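Local coordinates for enoyl-[acyl-carrier-protein] reductase [FMN] (Thermotoga maritima, PDB 5GVJ) that probably reduces enoyl-acyl-carrier-protein intermediates of fatty acid synthesis with NADH, using a bound FMN cofactor, at residues A[100-105]-A[127-133]; A[114-120]-A[133-139]; A[156-160]-A[184-188]. The protein carries 1 engineered substitution. One frame throughout, in Å; residues are numbered along the deposited sequence.

All three contacts lie in the TIM barrel. Interaction 2 is a buried part of its strand wall: two parallel strands joined by backbone hydrogen bonds and one from the Asp134 side chain, with Glu139 of the FMN site at one end. Interactions 1 and 3 lie in the surrounding helical layer, each setting a helix against a Schellman glycine, Gly132 or Gly186. Interaction 1 is partly buried, apolar and within one subunit; interaction 3 is buried, has a serine hydroxyl near carbonyls and meets the second subunit. Helix 122-130 links the strands of interaction 2 and supplies residues 127-130 to interaction 1; the two share Ala133, and Val128 packs on Pro117 and Val136. Val136 also touches Val159 of interaction 3.

Interaction 1. Residues A[100-105]-A[127-133]; sequences NPTKYI and MVERAGA
Ile105 (chi1 m, chi2 t) lies over the end of helix 122-130: its CG2 sits 3.3 Å from Ala131 O and 3.7 Å from Gly132 C, and its CD1 is 3.8 Å from Ala131 CB. The CA atoms of Thr102 and Ala131 are 6.1 Å apart, those of Ile105 and Gly132 6.5 Å. Helix 122-130 finishes in a Schellman motif, with Gly132 at phi 110° and psi 10°, Ala133 N bonded to Val128 O (2.9 Å) and Gly132 N to Glu129 O (3.0 Å). These angles call for glycine; a CB would also press on Ile105 CG2. In the other segment, an Asx turn at Asn100 (chi1 t) precedes the helix of 102-110: Asn100 OD1 accepts from Thr102 N (3.0 Å) and, in a very short bond, from Thr102 OG1 (2.5 Å). Thr102 CG2 meets Ala131 CB at 3.6 Å and Pro101 CD meets Val128 CG1 at 4.0 Å. The contact joins successive outer helices of the TIM barrel, Pro101 and Val128 both packing on Pro117 of strand 114-119. No hydrogen bond crosses between the segments, which meet by van der Waals contact; Lys109 NZ, further along helix 102-110, bonds to Gly132 O, so apolar contact does not act alone.

Interaction 2. Residues A[114-120]-A[133-139]; sequences KVIPVVA and ADAVIAE
Strands 114-119 and 136-139 run parallel, their axes 4.7 Å apart at closest approach and inclined by 17°. Val118 pairs with Ile137 (CA to CA 4.5 Å) and Val119 with Ala138 (5.2 Å). Three backbone bonds alternate between them: Ile137 N to Pro117 O (3.0 Å), Val119 N to Ile137 O (2.7 Å) and Glu139 N to Val119 O (3.0 Å). Before the second strand begins, Asp134 (chi1 m) pairs with both backbone polar atoms of Val115: its OD2 accepts from Val115 N at 2.9 Å, and its N donates to Val115 O at 3.0 Å. Ile116 CA approaches Ala135 O at 3.4 Å (CA-H...O). These are adjacent strands of the TIM barrel, linked through helix 122-130 as a beta-alpha-beta unit. Backbone bonds also join Lys114 to Pro92 and Val94, Ile116 to Val94, Val118 to Phe96 and Val136 to Pro166. On the face of Val118 and Ile137, Val118 CG2 meets Ile137 CD1 (3.7 Å) and Ile116 CG2 meets Ile137 CG1 (3.6 Å); Val119 and Pro117 pack against helix 122-130. Glu139, its CB 3.7 Å from Val118 CG1, binds FMN in another structure of this protein; this chain carries none.

Interaction 3. Residues A[156-160]-A[184-188]; sequences VNKVS and ALGAE
Residues 156-160 form a regular stretch of helix 152-162, with Ser160 N bonded to Val156 O at 3.0 Å, while 184-188 leave the end of helix 176-185 in a Schellman motif. Gly186 turns the chain at phi 121° and psi -5°, after which Ala187 is extended (-72°/156°). The CA atoms of Asn157 and Leu185 stand 4.8 Å apart and those of Ser160 and Gly186 5.4 Å, close enough for Asn157 CA to make a CA-H...O contact with Leu185 O (3.4 Å). Val156 (chi1 t) supplies the apolar part: its CG1 lies 3.7 Å from Leu185 CB and 3.9 Å from Ala187 CB. Ser160 (chi1 p) puts its OG 3.0 Å from Leu185 O, 2.8 Å from Val156 O and 3.1 Å from Asn157 O, three carbonyls within reach of a single hydroxyl. A CB on Gly186 would clash with Ser160 OG, and the backbone angles alone already call for glycine. Leu185 O accepts from Arg177 of the second subunit, and Asn157 bonds to Arg161 in its own helix and to Asp175 of the second subunit. The contact thus joins two neighbouring barrel helices at the dimer interface: Val156 and Ala187 rest on Ala169 of strand 167-170, Val159 on helix 122-130, and Leu185 packs on Ala181 of the second subunit.

Interaction 1. Residues A[100-105]-A[127-133]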
loop_
_atom_site.group_PDB
_atom_site.type_symbol
_atom_site.label_atom_id
_atom_site.label_comp_id
_atom_site.label_asym_id
_atom_site.label_seq_id
_atom_site.Cartn_x
_atom_site.Cartn_y
_atom_site.Cartn_z
ATOM N N ASN A 100 -21.590 -3.553 -6.939
ATOM C CA ASN A 100 -22.318 -2.412 -6.411
ATOM C C ASN A 100 -23.581 -2.910 -5.731
ATOM O O ASN A 100 -24.459 -3.457 -6.417
ATOM C CB ASN A 100 -22.663 -1.450 -7.545
ATOM C CG ASN A 100 -23.266 -0.158 -7.056
ATOM O OD1 ASN A 100 -23.805 -0.078 -5.949
ATOM N ND2 ASN A 100 -23.175 0.878 -7.886
ATOM N N PRO A 101 -23.726 -2.747 -4.403
ATOM C CA PRO A 101 -24.886 -3.330 -3.711
ATOM C C PRO A 101 -26.009 -2.328 -3.508
ATOM O O PRO A 101 -26.828 -2.484 -2.597
ATOM C CB PRO A 101 -24.291 -3.764 -2.369
ATOM C CG PRO A 101 -23.285 -2.663 -2.083
ATOM C CD PRO A 101 -22.769 -2.167 -3.447
ATOM N N THR A 102 -26.035 -1.291 -4.347
ATOM C CA THR A 102 -26.975 -0.192 -4.162
ATOM C C THR A 102 -28.406 -0.695 -4.049
ATOM O O THR A 102 -29.194 -0.174 -3.252
ATOM C CB THR A 102 -26.849 0.797 -5.324
ATOM O OG1 THR A 102 -25.590 1.482 -5.235
ATOM C CG2 THR A 102 -27.996 1.803 -5.306
ATOM N N LYS A 103 -28.752 -1.728 -4.821
ATOM C CA LYS A 103 -30.134 -2.193 -4.865
ATOM C C LYS A 103 -30.624 -2.704 -3.515
ATOM O O LYS A 103 -31.838 -2.788 -3.300
ATOM C CB LYS A 103 -30.288 -3.299 -5.912
ATOM C CG LYS A 103 -29.686 -4.641 -5.494
ATOM C CD LYS A 103 -29.623 -5.624 -6.662
ATOM C CE LYS A 103 -31.006 -5.870 -7.261
ATOM N NZ LYS A 103 -31.918 -6.646 -6.354
ATOM N N TYR A 104 -29.718 -3.050 -2.602
ATOM C CA TYR A 104 -30.123 -3.583 -1.306
ATOM C C TYR A 104 -30.014 -2.583 -0.168
ATOM O O TYR A 104 -30.545 -2.847 0.917
ATOM C CB TYR A 104 -29.262 -4.788 -0.931
ATOM C CG TYR A 104 -29.319 -5.944 -1.882
ATOM C CD1 TYR A 104 -30.522 -6.568 -2.178
ATOM C CD2 TYR A 104 -28.158 -6.439 -2.455
ATOM C CE1 TYR A 104 -30.567 -7.640 -3.040
ATOM C CE2 TYR A 104 -28.190 -7.509 -3.311
ATOM C CZ TYR A 104 -29.395 -8.114 -3.600
ATOM O OH TYR A 104 -29.417 -9.195 -4.455
ATOM N N ILE A 105 -29.300 -1.475 -0.368
ATOM C CA ILE A 105 -28.936 -0.617 0.757
ATOM C C ILE A 105 -30.181 -0.131 1.490
ATOM O O ILE A 105 -30.264 -0.199 2.724
ATOM C CB ILE A 105 -28.075 0.563 0.274
ATOM C CG1 ILE A 105 -26.767 0.056 -0.339
ATOM C CG2 ILE A 105 -27.831 1.540 1.413
ATOM C CD1 ILE A 105 -25.853 1.174 -0.785
ATOM N N MET A 127 -20.423 6.545 -5.034
ATOM C CA MET A 127 -21.744 6.056 -5.425
ATOM C C MET A 127 -22.487 5.435 -4.244
ATOM O O MET A 127 -23.669 5.727 -4.017
ATOM C CB MET A 127 -21.604 5.044 -6.562
ATOM C CG MET A 127 -21.051 5.653 -7.855
ATOM S SD MET A 127 -21.194 4.547 -9.278
ATOM C CE MET A 127 -19.911 3.343 -9.005
ATOM N N VAL A 128 -21.815 4.573 -3.475
ATOM C CA VAL A 128 -22.525 3.896 -2.392
ATOM C C VAL A 128 -22.803 4.858 -1.241
ATOM O O VAL A 128 -23.833 4.737 -0.560
ATOM C CB VAL A 128 -21.759 2.640 -1.927
ATOM C CG1 VAL A 128 -21.593 1.650 -3.078
ATOM C CG2 VAL A 128 -20.410 3.005 -1.356
ATOM N N GLU A 129 -21.928 5.848 -1.016
ATOM C CA GLU A 129 -22.271 6.913 -0.074
ATOM C C GLU A 129 -23.581 7.584 -0.470
ATOM O O GLU A 129 -24.476 7.767 0.365
ATOM C CB GLU A 129 -21.159 7.965 0.016
ATOM C CG GLU A 129 -21.499 9.039 1.040
ATOM C CD GLU A 129 -20.439 10.105 1.212
ATOM O OE1 GLU A 129 -20.160 10.493 2.366
ATOM O OE2 GLU A 129 -19.899 10.564 0.198
ATOM N N ARG A 130 -23.703 7.960 -1.749
ATOM C CA ARG A 130 -24.917 8.617 -2.236
ATOM C C ARG A 130 -26.147 7.752 -1.993
ATOM O O ARG A 130 -27.209 8.257 -1.606
ATOM C CB ARG A 130 -24.774 8.925 -3.728
ATOM C CG ARG A 130 -24.590 10.392 -4.075
ATOM C CD ARG A 130 -24.485 10.615 -5.592
ATOM N NE ARG A 130 -23.106 10.520 -6.080
ATOM C CZ ARG A 130 -22.669 9.600 -6.941
ATOM N NH1 ARG A 130 -23.508 8.688 -7.434
ATOM N NH2 ARG A 130 -21.392 9.592 -7.313
ATOM N N ALA A 131 -26.013 6.446 -2.203
ATOM C CA ALA A 131 -27.104 5.492 -2.064
ATOM C C ALA A 131 -27.391 5.104 -0.614
ATOM O O ALA A 131 -28.290 4.289 -0.377
ATOM C CB ALA A 131 -26.791 4.238 -2.887
ATOM N N GLY A 132 -26.657 5.646 0.356
ATOM C CA GLY A 132 -26.991 5.496 1.754
ATOM C C GLY A 132 -26.063 4.623 2.591
ATOM O O GLY A 132 -26.397 4.326 3.741
ATOM N N ALA A 133 -24.912 4.217 2.072
ATOM C CA ALA A 133 -24.018 3.389 2.871
ATOM C C ALA A 133 -23.635 4.100 4.166
ATOM O O ALA A 133 -23.449 5.322 4.196
ATOM C CB ALA A 133 -22.771 3.018 2.068
#

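Interaction 2. Residues A[114-120]-A[133-139]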
loop_
_atom_site.group_PDB
_atom_site.type_symbol
_atom_site.label_atom_id
_atom_site.label_comp_id
_atom_site.label_asym_id
_atom_site.label_seq_id
_atom_site.Cartn_x
_atom_site.Cartn_y
_atom_site.Cartn_z
ATOM N N LYS A 114 -26.689 -1.684 9.625
ATOM C CA LYS A 114 -25.609 -0.840 9.107
ATOM C C LYS A 114 -25.009 -1.518 7.883
ATOM O O LYS A 114 -24.672 -2.707 7.930
ATOM C CB LYS A 114 -24.529 -0.590 10.158
ATOM C CG LYS A 114 -25.046 -0.012 11.478
ATOM C CD LYS A 114 -25.682 1.355 11.265
ATOM C CE LYS A 114 -25.907 2.065 12.596
ATOM N NZ LYS A 114 -26.609 1.196 13.575
ATOM N N VAL A 115 -24.879 -0.768 6.789
ATOM C CA VAL A 115 -24.487 -1.325 5.498
ATOM C C VAL A 115 -23.108 -0.788 5.139
ATOM O O VAL A 115 -22.904 0.432 5.094
ATOM C CB VAL A 115 -25.520 -0.991 4.414
ATOM C CG1 VAL A 115 -25.104 -1.590 3.089
ATOM C CG2 VAL A 115 -26.908 -1.514 4.841
ATOM N N ILE A 116 -22.162 -1.695 4.892
ATOM C CA ILE A 116 -20.775 -1.311 4.628
ATOM C C ILE A 116 -20.274 -2.036 3.382
ATOM O O ILE A 116 -19.709 -3.130 3.501
ATOM C CB ILE A 116 -19.868 -1.617 5.834
ATOM C CG1 ILE A 116 -20.435 -0.978 7.104
ATOM C CG2 ILE A 116 -18.449 -1.059 5.593
ATOM C CD1 ILE A 116 -19.613 -1.257 8.360
ATOM N N PRO A 117 -20.445 -1.467 2.184
ATOM C CA PRO A 117 -19.915 -2.106 0.974
ATOM C C PRO A 117 -18.393 -2.095 0.969
ATOM O O PRO A 117 -17.762 -1.177 1.490
ATOM C CB PRO A 117 -20.464 -1.229 -0.168
ATOM C CG PRO A 117 -21.563 -0.406 0.438
ATOM C CD PRO A 117 -21.156 -0.218 1.881
ATOM N N VAL A 118 -17.808 -3.126 0.369
ATOM C CA VAL A 118 -16.370 -3.158 0.098
ATOM C C VAL A 118 -16.149 -2.577 -1.293
ATOM O O VAL A 118 -16.846 -2.946 -2.243
ATOM C CB VAL A 118 -15.813 -4.592 0.205
ATOM C CG1 VAL A 118 -14.309 -4.619 -0.036
ATOM C CG2 VAL A 118 -16.132 -5.205 1.576
ATOM N N VAL A 119 -15.216 -1.634 -1.414
ATOM C CA VAL A 119 -14.973 -0.955 -2.681
ATOM C C VAL A 119 -13.484 -1.012 -2.995
ATOM O O VAL A 119 -12.642 -1.072 -2.096
ATOM C CB VAL A 119 -15.463 0.510 -2.673
ATOM C CG1 VAL A 119 -16.950 0.581 -2.314
ATOM C CG2 VAL A 119 -14.643 1.343 -1.707
ATOM N N ALA A 120 -13.167 -1.030 -4.286
ATOM C CA ALA A 120 -11.787 -0.945 -4.742
ATOM C C ALA A 120 -11.575 0.306 -5.577
ATOM O O ALA A 120 -10.537 0.446 -6.244
ATOM C CB ALA A 120 -11.404 -2.207 -5.524
ATOM N N ALA A 133 -24.912 4.217 2.072
ATOM C CA ALA A 133 -24.018 3.389 2.871
ATOM C C ALA A 133 -23.635 4.100 4.166
ATOM O O ALA A 133 -23.449 5.322 4.196
ATOM C CB ALA A 133 -22.771 3.018 2.068
ATOM N N ASP A 134 -23.526 3.324 5.246
ATOM C CA ASP A 134 -23.130 3.876 6.538
ATOM C C ASP A 134 -21.628 4.043 6.648
ATOM O O ASP A 134 -21.162 4.912 7.386
ATOM C CB ASP A 134 -23.627 2.983 7.677
ATOM C CG ASP A 134 -25.143 2.929 7.739
ATOM O OD1 ASP A 134 -25.739 3.893 8.267
ATOM O OD2 ASP A 134 -25.732 1.954 7.238
ATOM N N ALA A 135 -20.868 3.212 5.945
ATOM C CA ALA A 135 -19.415 3.291 5.920
ATOM C C ALA A 135 -18.977 2.494 4.707
ATOM O O ALA A 135 -19.793 1.842 4.060
ATOM C CB ALA A 135 -18.790 2.738 7.212
ATOM N N VAL A 136 -17.685 2.552 4.389
ATOM C CA VAL A 136 -17.157 1.772 3.277
ATOM C C VAL A 136 -15.847 1.143 3.691
ATOM O O VAL A 136 -15.074 1.725 4.460
ATOM C CB VAL A 136 -16.960 2.603 1.988
ATOM C CG1 VAL A 136 -18.280 3.151 1.516
ATOM C CG2 VAL A 136 -15.952 3.713 2.220
ATOM N N ILE A 137 -15.618 -0.060 3.192
ATOM C CA ILE A 137 -14.344 -0.739 3.323
ATOM C C ILE A 137 -13.584 -0.475 2.033
ATOM O O ILE A 137 -14.068 -0.798 0.939
ATOM C CB ILE A 137 -14.529 -2.244 3.574
ATOM C CG1 ILE A 137 -15.200 -2.494 4.938
ATOM C CG2 ILE A 137 -13.176 -2.960 3.532
ATOM C CD1 ILE A 137 -15.949 -3.823 5.031
ATOM N N ALA A 138 -12.424 0.159 2.150
ATOM C CA ALA A 138 -11.563 0.411 1.007
ATOM C C ALA A 138 -10.529 -0.700 1.016
ATOM O O ALA A 138 -9.675 -0.747 1.901
ATOM C CB ALA A 138 -10.921 1.794 1.097
ATOM N N GLU A 139 -10.630 -1.616 0.070
ATOM C CA GLU A 139 -9.819 -2.828 0.102
ATOM C C GLU A 139 -8.729 -2.750 -0.957
ATOM O O GLU A 139 -9.019 -2.835 -2.156
ATOM C CB GLU A 139 -10.691 -4.064 -0.108
ATOM C CG GLU A 139 -9.893 -5.352 -0.099
ATOM C CD GLU A 139 -10.787 -6.573 -0.179
ATOM O OE1 GLU A 139 -11.128 -7.001 -1.299
ATOM O OE2 GLU A 139 -11.157 -7.087 0.888
#

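Interaction 3. Residues A[156-160]-A[184-188]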
loop_
_atom_site.group_PDB
_atom_site.type_symbol
_atom_site.label_atom_id
_atom_site.label_comp_id
_atom_site.label_asym_id
_atom_site.label_seq_id
_atom_site.Cartn_x
_atom_site.Cartn_y
_atom_site.Cartn_z
ATOM N N VAL A 156 -6.992 4.063 0.352
ATOM C CA VAL A 156 -7.563 4.605 1.580
ATOM C C VAL A 156 -7.463 6.125 1.594
ATOM O O VAL A 156 -8.390 6.815 2.026
ATOM C CB VAL A 156 -6.880 3.985 2.814
ATOM C CG1 VAL A 156 -7.368 4.658 4.097
ATOM C CG2 VAL A 156 -7.147 2.496 2.859
ATOM N N ASN A 157 -6.332 6.666 1.129
ATOM C CA ASN A 157 -6.141 8.113 1.096
ATOM C C ASN A 157 -7.187 8.770 0.206
ATOM O O ASN A 157 -7.878 9.701 0.628
ATOM C CB ASN A 157 -4.722 8.418 0.608
ATOM C CG ASN A 157 -4.362 9.902 0.681
ATOM O OD1 ASN A 157 -5.215 10.759 0.917
ATOM N ND2 ASN A 157 -3.073 10.204 0.491
ATOM N N LYS A 158 -7.332 8.282 -1.030
ATOM C CA LYS A 158 -8.244 8.940 -1.964
ATOM C C LYS A 158 -9.692 8.762 -1.531
ATOM O O LYS A 158 -10.480 9.712 -1.567
ATOM C CB LYS A 158 -8.042 8.390 -3.378
ATOM C CG LYS A 158 -9.000 8.967 -4.420
ATOM C CD LYS A 158 -8.822 10.483 -4.553
ATOM C CE LYS A 158 -9.543 11.025 -5.784
ATOM N NZ LYS A 158 -9.739 12.504 -5.711
ATOM N N VAL A 159 -10.053 7.555 -1.102
ATOM C CA VAL A 159 -11.438 7.289 -0.712
ATOM C C VAL A 159 -11.830 8.148 0.484
ATOM O O VAL A 159 -12.889 8.782 0.487
ATOM C CB VAL A 159 -11.639 5.789 -0.431
ATOM C CG1 VAL A 159 -12.978 5.530 0.266
ATOM C CG2 VAL A 159 -11.576 5.001 -1.729
ATOM N N SER A 160 -10.980 8.192 1.520
ATOM C CA SER A 160 -11.344 8.976 2.696
ATOM C C SER A 160 -11.509 10.455 2.357
ATOM O O SER A 160 -12.354 11.138 2.944
ATOM C CB SER A 160 -10.318 8.786 3.813
ATOM O OG SER A 160 -9.018 9.175 3.409
ATOM N N ALA A 184 -3.695 7.180 9.631
ATOM C CA ALA A 184 -3.029 8.340 9.049
ATOM C C ALA A 184 -3.544 8.633 7.645
ATOM O O ALA A 184 -3.695 9.798 7.264
ATOM C CB ALA A 184 -1.515 8.121 9.020
ATOM N N LEU A 185 -3.795 7.590 6.847
ATOM C CA LEU A 185 -4.325 7.804 5.507
ATOM C C LEU A 185 -5.779 8.272 5.520
ATOM O O LEU A 185 -6.286 8.679 4.468
ATOM C CB LEU A 185 -4.205 6.522 4.682
ATOM C CG LEU A 185 -2.792 5.986 4.443
ATOM C CD1 LEU A 185 -2.811 4.595 3.820
ATOM C CD2 LEU A 185 -2.009 6.964 3.573
ATOM N N GLY A 186 -6.453 8.218 6.666
ATOM C CA GLY A 186 -7.832 8.666 6.788
ATOM C C GLY A 186 -8.827 7.610 7.248
ATOM O O GLY A 186 -10.010 7.940 7.427
ATOM N N ALA A 187 -8.428 6.349 7.417
ATOM C CA ALA A 187 -9.363 5.340 7.894
ATOM C C ALA A 187 -9.681 5.552 9.369
ATOM O O ALA A 187 -8.901 6.141 10.117
ATOM C CB ALA A 187 -8.796 3.935 7.688
ATOM N N GLU A 188 -10.846 5.044 9.791
ATOM C CA GLU A 188 -11.227 5.043 11.198
ATOM C C GLU A 188 -11.478 3.637 11.733
ATOM O O GLU A 188 -11.960 3.489 12.860
ATOM C CB GLU A 188 -12.443 5.952 11.399
ATOM C CG GLU A 188 -12.090 7.359 10.925
ATOM C CD GLU A 188 -13.243 8.330 10.973
ATOM O OE1 GLU A 188 -13.552 8.805 12.078
ATOM O OE2 GLU A 188 -13.817 8.628 9.910
#